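Local coordinates for protein DNA polymerase (Bacillus phage phi29, PDB 2PY5) that replicates the viral DNA from a protein primer with high processivity and fidelity, displacing the non-template strand and proofreading with a 3'-5' exonuclease, at residues 453-465 with 488-502. The protein carries 2 engineered substitutions. Residues are numbered along the deposited sequence; the frame is centred on the assembly and turned at random.
Sequences IYCDTDSIHLTGT and TFKRAKYLRQKTYIQ. With EDO (1,2-ethanediol), chain U; EDO (1,2-ethanediol), chain L.
Tyr-454, His-461, Tyr-494 and Tyr-500 form the aromatic cluster that joins the hairpin of the YCDTD motif to the hairpin of 491-502. The edge of the His-461 imidazole is turned toward the face of Tyr-500, with ring planes at 87°, while His-461 and Tyr-494 meet rim to rim, neither over the other's face. There, His-461 ND1 and Tyr-494 OH are hydrogen-bonded at 2.7 Å and nearly straight (167°); the same hydroxyl, lying in the amide plane of Gln-502, accepts a hydrogen bond from Gln-502 NE2, so two partners fix the Tyr-494 tip. Ile-453 CG2 sits over the Tyr-494 face, 3.8 Å from the ring centroid, a CH-pi contact. With chi1 at 178° the Tyr-454 ring extends directly away from its own amide nitrogen, passing Tyr-494 and Tyr-500, oblique to both, until its OH accepts a bent hydrogen bond from Lys-498 N, 2.8 Å away. That donor belongs to the type II turn 496-499. From the turn the Lys-498 chain runs extended and bends only at its last torsion, bringing NZ 3.0 Å from Asp-456 OD2, on the syn side but tilted out of the carboxylate plane; a water bridges the same two atoms. Asp-456 is a catalytic magnesium ligand whose OD1 is also hydrogen-bonded to Thr-231 OG1, and Lys-498 packs on a guanine base of the bound DNA, so this salt bridge links the metal site to a residue probably involved in template-primer binding. Strand 241-250 pairs with both hairpins, Ile-242 touching Ile-453 and Tyr-494; helix 427-447 packs on Cys-455 and Ile-460, and strand 523-530 brings Lys-529 against Tyr-500.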
ATOM      1  N   ILE F 453      16.637 -19.141  -1.773  1.00 29.44           N
ATOM      2  CA  ILE F 453      15.929 -19.331  -0.514  1.00 30.94           C
ATOM      3  C   ILE F 453      14.507 -18.782  -0.588  1.00 30.02           C
ATOM      4  O   ILE F 453      13.543 -19.469  -0.221  1.00 29.48           O
ATOM      5  CB  ILE F 453      16.637 -18.594   0.660  1.00 29.69           C
ATOM      6  CG1 ILE F 453      18.080 -19.053   0.837  1.00 28.99           C
ATOM      7  CG2 ILE F 453      15.860 -18.812   1.986  1.00 30.50           C
ATOM      8  CD1 ILE F 453      18.922 -18.081   1.730  1.00 29.86           C
ATOM      9  N   TYR F 454      14.385 -17.540  -1.064  1.00 30.04           N
ATOM     10  CA  TYR F 454      13.182 -16.740  -0.834  1.00 29.26           C
ATOM     11  C   TYR F 454      13.099 -15.616  -1.842  1.00 29.85           C
ATOM     12  O   TYR F 454      14.118 -15.032  -2.180  1.00 30.58           O
ATOM     13  CB  TYR F 454      13.276 -16.156   0.584  1.00 30.97           C
ATOM     14  CG  TYR F 454      12.159 -15.243   1.021  1.00 31.38           C
ATOM     15  CD1 TYR F 454      10.900 -15.734   1.288  1.00 32.79           C
ATOM     16  CD2 TYR F 454      12.356 -13.871   1.146  1.00 31.94           C
ATOM     17  CE1 TYR F 454       9.861 -14.900   1.686  1.00 33.66           C
ATOM     18  CE2 TYR F 454      11.331 -13.037   1.571  1.00 31.87           C
ATOM     19  CZ  TYR F 454      10.093 -13.542   1.831  1.00 33.29           C
ATOM     20  OH  TYR F 454       9.052 -12.717   2.230  1.00 34.28           O
ATOM     21  N   CYS F 455      11.891 -15.332  -2.313  1.00 31.38           N
ATOM     22  CA  CYS F 455      11.616 -14.159  -3.138  1.00 32.18           C
ATOM     23  C   CYS F 455      10.521 -13.339  -2.491  1.00 32.25           C
ATOM     24  O   CYS F 455       9.558 -13.897  -1.971  1.00 31.29           O
ATOM     25  CB  CYS F 455      11.087 -14.585  -4.506  1.00 32.85           C
ATOM     26  SG  CYS F 455      12.204 -15.625  -5.465  1.00 34.66           S
ATOM     27  N   ASP F 456      10.647 -12.021  -2.574  1.00 31.67           N
ATOM     28  CA  ASP F 456       9.526 -11.151  -2.248  1.00 32.22           C
ATOM     29  C   ASP F 456       9.480  -9.932  -3.146  1.00 32.97           C
ATOM     30  O   ASP F 456      10.133  -8.923  -2.870  1.00 35.04           O
ATOM     31  CB  ASP F 456       9.539 -10.697  -0.797  1.00 35.98           C
ATOM     32  CG  ASP F 456       8.289  -9.876  -0.441  1.00 39.12           C
ATOM     33  OD1 ASP F 456       7.327  -9.870  -1.262  1.00 36.14           O
ATOM     34  OD2 ASP F 456       8.247  -9.250   0.644  1.00 39.47           O
ATOM     35  N   THR F 457       8.702 -10.065  -4.218  1.00 32.25           N
ATOM     36  CA  THR F 457       8.302  -8.976  -5.103  1.00 32.18           C
ATOM     37  C   THR F 457       9.428  -8.483  -5.966  1.00 33.63           C
ATOM     38  O   THR F 457       9.394  -8.707  -7.170  1.00 32.41           O
ATOM     39  CB  THR F 457       7.612  -7.821  -4.355  1.00 34.20           C
ATOM     40  OG1 THR F 457       6.487  -8.341  -3.661  1.00 37.05           O
ATOM     41  CG2 THR F 457       7.125  -6.741  -5.347  1.00 36.59           C
ATOM     42  N   ASP F 458      10.409  -7.820  -5.350  1.00 32.02           N
ATOM     43  CA  ASP F 458      11.558  -7.240  -6.061  1.00 31.53           C
ATOM     44  C   ASP F 458      12.866  -7.758  -5.498  1.00 32.88           C
ATOM     45  O   ASP F 458      13.912  -7.235  -5.826  1.00 33.58           O
ATOM     46  CB  ASP F 458      11.541  -5.688  -5.974  1.00 32.36           C
ATOM     47  CG  ASP F 458      11.484  -5.161  -4.561  1.00 37.53           C
ATOM     48  OD1 ASP F 458      11.307  -3.925  -4.380  1.00 35.73           O
ATOM     49  OD2 ASP F 458      11.581  -5.973  -3.617  1.00 35.01           O
ATOM     50  N   SER F 459      12.825  -8.810  -4.679  1.00 32.00           N
ATOM     51  CA  SER F 459      14.024  -9.222  -3.978  0.70 32.43           C
ATOM     52  C   SER F 459      14.190 -10.717  -4.034  1.00 32.31           C
ATOM     53  O   SER F 459      13.223 -11.461  -3.989  1.00 32.77           O
ATOM     54  CB  SER F 459      13.988  -8.771  -2.531  0.70 35.30           C
ATOM     55  OG  SER F 459      13.856  -7.363  -2.441  0.70 39.76           O
ATOM     56  N   ILE F 460      15.436 -11.141  -4.177  1.00 31.24           N
ATOM     57  CA  ILE F 460      15.774 -12.565  -4.087  1.00 29.86           C
ATOM     58  C   ILE F 460      16.866 -12.759  -3.032  1.00 31.19           C
ATOM     59  O   ILE F 460      17.806 -11.984  -2.924  1.00 30.16           O
ATOM     60  CB  ILE F 460      16.211 -13.186  -5.435  1.00 31.05           C
ATOM     61  CG1 ILE F 460      17.471 -12.523  -6.005  1.00 33.48           C
ATOM     62  CG2 ILE F 460      15.040 -13.102  -6.434  1.00 33.98           C
ATOM     63  CD1 ILE F 460      17.944 -13.170  -7.315  1.00 35.65           C
ATOM     64  N   HIS F 461      16.707 -13.810  -2.243  1.00 29.14           N
ATOM     65  CA  HIS F 461      17.621 -14.133  -1.153  1.00 29.48           C
ATOM     66  C   HIS F 461      18.272 -15.461  -1.498  1.00 29.49           C
ATOM     67  O   HIS F 461      17.557 -16.434  -1.775  1.00 29.68           O
ATOM     68  CB  HIS F 461      16.851 -14.309   0.157  1.00 29.80           C
ATOM     69  CG  HIS F 461      16.109 -13.090   0.622  1.00 30.25           C
ATOM     70  ND1 HIS F 461      15.922 -12.814   1.960  1.00 30.95           N
ATOM     71  CD2 HIS F 461      15.483 -12.098  -0.056  1.00 32.95           C
ATOM     72  CE1 HIS F 461      15.224 -11.703   2.085  1.00 31.24           C
ATOM     73  NE2 HIS F 461      14.943 -11.243   0.877  1.00 32.66           N
ATOM     74  N   LEU F 462      19.606 -15.508  -1.450  1.00 28.91           N
ATOM     75  CA  LEU F 462      20.391 -16.687  -1.840  1.00 29.41           C
ATOM     76  C   LEU F 462      21.266 -17.157  -0.686  1.00 29.37           C
ATOM     77  O   LEU F 462      21.738 -16.354   0.115  1.00 28.94           O
ATOM     78  CB  LEU F 462      21.333 -16.341  -3.000  1.00 31.79           C
ATOM     79  CG  LEU F 462      20.767 -15.729  -4.284  1.00 32.22           C
ATOM     80  CD1 LEU F 462      21.890 -15.600  -5.316  1.00 33.73           C
ATOM     81  CD2 LEU F 462      19.617 -16.539  -4.825  1.00 33.93           C
ATOM     82  N   THR F 463      21.546 -18.459  -0.652  1.00 28.91           N
ATOM     83  CA  THR F 463      22.637 -18.963   0.178  1.00 29.82           C
ATOM     84  C   THR F 463      23.986 -18.523  -0.423  1.00 29.80           C
ATOM     85  O   THR F 463      24.083 -18.218  -1.615  1.00 31.65           O
ATOM     86  CB  THR F 463      22.615 -20.494   0.291  1.00 30.10           C
ATOM     87  OG1 THR F 463      22.724 -21.072  -1.013  1.00 30.89           O
ATOM     88  CG2 THR F 463      21.330 -20.987   0.962  1.00 31.25           C
ATOM     89  N   GLY F 464      25.025 -18.464   0.403  1.00 30.33           N
ATOM     90  CA  GLY F 464      26.348 -18.048  -0.065  1.00 29.91           C
ATOM     91  C   GLY F 464      26.526 -16.547  -0.208  1.00 30.40           C
ATOM     92  O   GLY F 464      25.556 -15.786  -0.187  1.00 31.97           O
ATOM     93  N   THR F 465      27.775 -16.115  -0.393  1.00 30.77           N
ATOM     94  CA  THR F 465      28.084 -14.682  -0.374  1.00 31.74           C
ATOM     95  C   THR F 465      28.713 -14.133  -1.670  1.00 32.13           C
ATOM     96  O   THR F 465      28.995 -12.942  -1.742  1.00 33.02           O
ATOM     97  CB  THR F 465      28.997 -14.349   0.807  1.00 32.64           C
ATOM     98  OG1 THR F 465      30.265 -14.964   0.606  1.00 33.85           O
ATOM     99  CG2 THR F 465      28.381 -14.843   2.113  1.00 32.80           C
ATOM    100  N   THR F 488      24.459  -8.766   2.862  1.00 30.33           N
ATOM    101  CA  THR F 488      24.963 -10.118   3.097  1.00 30.11           C
ATOM    102  C   THR F 488      24.759 -10.433   4.562  1.00 29.17           C
ATOM    103  O   THR F 488      24.985  -9.572   5.406  1.00 28.69           O
ATOM    104  CB  THR F 488      26.452 -10.227   2.736  1.00 29.97           C
ATOM    105  OG1 THR F 488      26.647  -9.767   1.389  1.00 33.27           O
ATOM    106  CG2 THR F 488      26.974 -11.663   2.891  1.00 31.01           C
ATOM    107  N   PHE F 489      24.292 -11.653   4.852  1.00 28.91           N
ATOM    108  CA  PHE F 489      24.051 -12.061   6.236  1.00 28.68           C
ATOM    109  C   PHE F 489      24.930 -13.228   6.679  1.00 28.80           C
ATOM    110  O   PHE F 489      25.412 -14.016   5.861  1.00 27.88           O
ATOM    111  CB  PHE F 489      22.548 -12.337   6.492  1.00 29.21           C
ATOM    112  CG  PHE F 489      21.915 -13.384   5.579  1.00 29.21           C
ATOM    113  CD1 PHE F 489      22.040 -14.748   5.849  1.00 29.49           C
ATOM    114  CD2 PHE F 489      21.117 -12.992   4.513  1.00 29.79           C
ATOM    115  CE1 PHE F 489      21.414 -15.695   5.047  1.00 28.96           C
ATOM    116  CE2 PHE F 489      20.490 -13.924   3.720  1.00 31.07           C
ATOM    117  CZ  PHE F 489      20.655 -15.295   4.002  1.00 28.93           C
ATOM    118  N   LYS F 490      25.150 -13.303   7.990  1.00 30.03           N
ATOM    119  CA  LYS F 490      25.930 -14.374   8.623  1.00 30.02           C
ATOM    120  C   LYS F 490      25.073 -15.605   8.878  1.00 28.43           C
ATOM    121  O   LYS F 490      25.540 -16.741   8.792  1.00 30.03           O
ATOM    122  CB  LYS F 490      26.547 -13.870   9.935  1.00 31.31           C
ATOM    123  CG  LYS F 490      27.234 -14.916  10.789  1.00 30.94           C
ATOM    124  CD  LYS F 490      28.335 -15.726  10.055  1.00 34.19           C
ATOM    125  CE  LYS F 490      29.088 -16.702  10.982  1.00 35.54           C
ATOM    126  NZ  LYS F 490      28.223 -17.706  11.659  1.00 39.35           N
ATOM    127  N   ARG F 491      23.809 -15.368   9.224  1.00 28.80           N
ATOM    128  CA  ARG F 491      22.874 -16.443   9.430  1.00 29.33           C
ATOM    129  C   ARG F 491      21.469 -15.885   9.312  1.00 28.59           C
ATOM    130  O   ARG F 491      21.272 -14.671   9.334  1.00 28.59           O
ATOM    131  CB  ARG F 491      23.080 -17.104  10.793  1.00 28.78           C
ATOM    132  CG  ARG F 491      22.898 -16.187  11.960  1.00 28.22           C
ATOM    133  CD  ARG F 491      22.814 -16.940  13.296  1.00 29.83           C
ATOM    134  NE  ARG F 491      22.581 -16.015  14.406  1.00 29.36           N
ATOM    135  CZ  ARG F 491      22.307 -16.381  15.659  1.00 28.88           C
ATOM    136  NH1 ARG F 491      22.191 -17.657  15.992  1.00 31.25           N
ATOM    137  NH2 ARG F 491      22.105 -15.459  16.583  1.00 30.00           N
ATOM    138  N   ALA F 492      20.508 -16.781   9.172  1.00 27.45           N
ATOM    139  CA  ALA F 492      19.126 -16.389   8.935  1.00 28.25           C
ATOM    140  C   ALA F 492      18.207 -17.545   9.316  1.00 28.60           C
ATOM    141  O   ALA F 492      18.649 -18.675   9.520  1.00 29.38           O
ATOM    142  CB  ALA F 492      18.923 -15.979   7.482  1.00 29.29           C
ATOM    143  N   LYS F 493      16.922 -17.231   9.458  1.00 28.93           N
ATOM    144  CA  LYS F 493      15.894 -18.235   9.639  1.00 31.00           C
ATOM    145  C   LYS F 493      14.594 -17.728   9.023  1.00 30.55           C
ATOM    146  O   LYS F 493      14.124 -16.626   9.336  1.00 28.64           O
ATOM    147  CB  LYS F 493      15.697 -18.598  11.108  1.00 31.04           C
ATOM    148  CG  LYS F 493      14.703 -19.770  11.296  1.00 34.25           C
ATOM    149  CD  LYS F 493      14.474 -20.106  12.755  1.00 39.32           C
ATOM    150  CE  LYS F 493      15.533 -21.025  13.344  1.00 42.96           C
ATOM    151  NZ  LYS F 493      15.034 -21.605  14.625  1.00 48.12           N
ATOM    152  N   TYR F 494      14.069 -18.518   8.089  1.00 28.81           N
ATOM    153  CA  TYR F 494      12.851 -18.200   7.353  1.00 29.49           C
ATOM    154  C   TYR F 494      11.777 -19.201   7.762  1.00 30.72           C
ATOM    155  O   TYR F 494      11.951 -20.413   7.628  1.00 31.50           O
ATOM    156  CB  TYR F 494      13.079 -18.304   5.837  1.00 31.28           C
ATOM    157  CG  TYR F 494      14.074 -17.312   5.279  1.00 29.07           C
ATOM    158  CD1 TYR F 494      15.451 -17.501   5.454  1.00 28.17           C
ATOM    159  CD2 TYR F 494      13.648 -16.193   4.582  1.00 28.98           C
ATOM    160  CE1 TYR F 494      16.379 -16.579   4.926  1.00 28.43           C
ATOM    161  CE2 TYR F 494      14.557 -15.283   4.048  1.00 29.21           C
ATOM    162  CZ  TYR F 494      15.915 -15.478   4.242  1.00 29.46           C
ATOM    163  OH  TYR F 494      16.822 -14.585   3.735  1.00 30.44           O
ATOM    164  N   LEU F 495      10.676 -18.698   8.300  1.00 32.07           N
ATOM    165  CA  LEU F 495       9.608 -19.573   8.787  1.00 31.09           C
ATOM    166  C   LEU F 495       8.487 -19.708   7.771  1.00 34.39           C
ATOM    167  O   LEU F 495       7.966 -20.804   7.557  1.00 35.73           O
ATOM    168  CB  LEU F 495       9.047 -19.022  10.091  1.00 31.33           C
ATOM    169  CG  LEU F 495      10.021 -18.839  11.243  1.00 29.74           C
ATOM    170  CD1 LEU F 495       9.303 -18.239  12.441  1.00 31.03           C
ATOM    171  CD2 LEU F 495      10.737 -20.144  11.626  1.00 30.99           C
ATOM    172  N   ARG F 496       8.097 -18.577   7.190  1.00 35.40           N
ATOM    173  CA  ARG F 496       6.997 -18.480   6.220  1.00 36.67           C
ATOM    174  C   ARG F 496       7.279 -17.334   5.270  1.00 38.34           C
ATOM    175  O   ARG F 496       8.209 -16.544   5.493  1.00 35.76           O
ATOM    176  CB  ARG F 496       5.679 -18.174   6.948  1.00 37.95           C
ATOM    177  CG  ARG F 496       5.283 -19.145   8.038  1.00 42.20           C
ATOM    178  CD  ARG F 496       4.736 -20.415   7.429  1.00 42.66           C
ATOM    179  NE  ARG F 496       4.177 -21.315   8.431  1.00 43.72           N
ATOM    180  CZ  ARG F 496       4.836 -22.304   9.024  1.00 41.97           C
ATOM    181  NH1 ARG F 496       6.108 -22.544   8.739  1.00 42.59           N
ATOM    182  NH2 ARG F 496       4.218 -23.069   9.917  1.00 43.04           N
ATOM    183  N   GLN F 497       6.451 -17.211   4.232  1.00 39.87           N
ATOM    184  CA  GLN F 497       6.437 -16.003   3.409  1.00 38.95           C
ATOM    185  C   GLN F 497       6.354 -14.791   4.332  1.00 37.18           C
ATOM    186  O   GLN F 497       5.588 -14.792   5.309  1.00 35.82           O
ATOM    187  CB  GLN F 497       5.242 -15.993   2.437  1.00 43.00           C
ATOM    188  CG  GLN F 497       5.349 -17.003   1.313  1.00 45.45           C
ATOM    189  CD  GLN F 497       4.009 -17.362   0.666  1.00 46.68           C
ATOM    190  OE1 GLN F 497       3.921 -17.528  -0.558  1.00 48.13           O
ATOM    191  NE2 GLN F 497       2.967 -17.516   1.488  1.00 51.89           N
ATOM    192  N   LYS F 498       7.169 -13.778   4.042  1.00 34.27           N
ATOM    193  CA  LYS F 498       7.189 -12.524   4.793  1.00 35.68           C
ATOM    194  C   LYS F 498       7.509 -12.673   6.274  1.00 32.75           C
ATOM    195  O   LYS F 498       7.205 -11.775   7.045  1.00 35.99           O
ATOM    196  CB  LYS F 498       5.867 -11.759   4.605  1.00 37.24           C
ATOM    197  CG  LYS F 498       5.622 -11.378   3.150  1.00 40.87           C
ATOM    198  CD  LYS F 498       4.419 -10.500   2.987  1.00 46.43           C
ATOM    199  CE  LYS F 498       4.202 -10.146   1.528  1.00 48.37           C
ATOM    200  NZ  LYS F 498       5.298  -9.308   0.955  1.00 51.89           N
ATOM    201  N   THR F 499       8.143 -13.782   6.664  1.00 33.28           N
ATOM    202  CA  THR F 499       8.403 -14.078   8.068  1.00 32.53           C
ATOM    203  C   THR F 499       9.805 -14.683   8.222  1.00 34.43           C
ATOM    204  O   THR F 499       9.985 -15.890   8.075  1.00 34.27           O
ATOM    205  CB  THR F 499       7.355 -15.045   8.649  1.00 33.51           C
ATOM    206  OG1 THR F 499       6.037 -14.544   8.356  1.00 32.75           O
ATOM    207  CG2 THR F 499       7.505 -15.198  10.150  1.00 33.16           C
ATOM    208  N   TYR F 500      10.787 -13.827   8.481  1.00 32.94           N
ATOM    209  CA  TYR F 500      12.170 -14.262   8.589  1.00 31.92           C
ATOM    210  C   TYR F 500      12.990 -13.295   9.443  1.00 30.98           C
ATOM    211  O   TYR F 500      12.574 -12.174   9.709  1.00 29.89           O
ATOM    212  CB  TYR F 500      12.806 -14.408   7.194  1.00 32.23           C
ATOM    213  CG  TYR F 500      12.981 -13.117   6.439  1.00 32.36           C
ATOM    214  CD1 TYR F 500      14.146 -12.405   6.571  1.00 33.24           C
ATOM    215  CD2 TYR F 500      11.990 -12.615   5.602  1.00 37.14           C
ATOM    216  CE1 TYR F 500      14.350 -11.229   5.893  1.00 34.46           C
ATOM    217  CE2 TYR F 500      12.197 -11.415   4.923  1.00 35.70           C
ATOM    218  CZ  TYR F 500      13.386 -10.746   5.086  1.00 34.99           C
ATOM    219  OH  TYR F 500      13.670  -9.548   4.440  1.00 39.55           O
ATOM    220  N   ILE F 501      14.149 -13.774   9.880  1.00 27.69           N
ATOM    221  CA  ILE F 501      15.133 -12.954  10.570  1.00 29.87           C
ATOM    222  C   ILE F 501      16.484 -13.147   9.900  1.00 29.27           C
ATOM    223  O   ILE F 501      16.754 -14.199   9.304  1.00 28.11           O
ATOM    224  CB  ILE F 501      15.241 -13.264  12.090  1.00 29.12           C
ATOM    225  CG1 ILE F 501      15.577 -14.740  12.367  1.00 27.65           C
ATOM    226  CG2 ILE F 501      13.942 -12.892  12.797  1.00 30.85           C
ATOM    227  CD1 ILE F 501      15.653 -15.109  13.838  1.00 27.27           C
ATOM    228  N   GLN F 502      17.320 -12.115   9.991  1.00 28.10           N
ATOM    229  CA  GLN F 502      18.709 -12.192   9.529  1.00 27.93           C
ATOM    230  C   GLN F 502      19.635 -11.467  10.476  1.00 29.10           C
ATOM    231  O   GLN F 502      19.258 -10.454  11.067  1.00 29.12           O
ATOM    232  CB  GLN F 502      18.853 -11.535   8.156  1.00 29.19           C
ATOM    233  CG  GLN F 502      18.003 -12.166   7.053  1.00 31.01           C
ATOM    234  CD  GLN F 502      17.991 -11.350   5.789  1.00 32.09           C
ATOM    235  OE1 GLN F 502      18.176 -10.131   5.818  1.00 36.20           O
ATOM    236  NE2 GLN F 502      17.724 -12.014   4.663  1.00 31.23           N
TER
HETATM  237  C1  EDO U9010       9.056  -5.830  -1.660  1.00 51.48           C
HETATM  238  O1  EDO U9010       8.007  -4.915  -1.325  1.00 52.74           O
HETATM  239  C2  EDO U9010      10.308  -5.558  -0.827  1.00 50.95           C
HETATM  240  O2  EDO U9010      11.031  -6.769  -0.525  1.00 51.10           O
HETATM  241  C1  EDO L8010      26.252 -17.236  14.654  1.00 45.85           C
HETATM  242  O1  EDO L8010      26.390 -16.887  13.288  1.00 41.43           O
HETATM  243  C2  EDO L8010      26.410 -18.745  14.794  1.00 46.83           C
HETATM  244  O2  EDO L8010      27.663 -19.042  15.425  1.00 49.13           O
HETATM  245  O   HOH W   1       6.736  -7.087   1.382  1.00 63.88           O
HETATM  246  O   HOH W   2      28.894 -10.922   0.102  1.00 34.14           O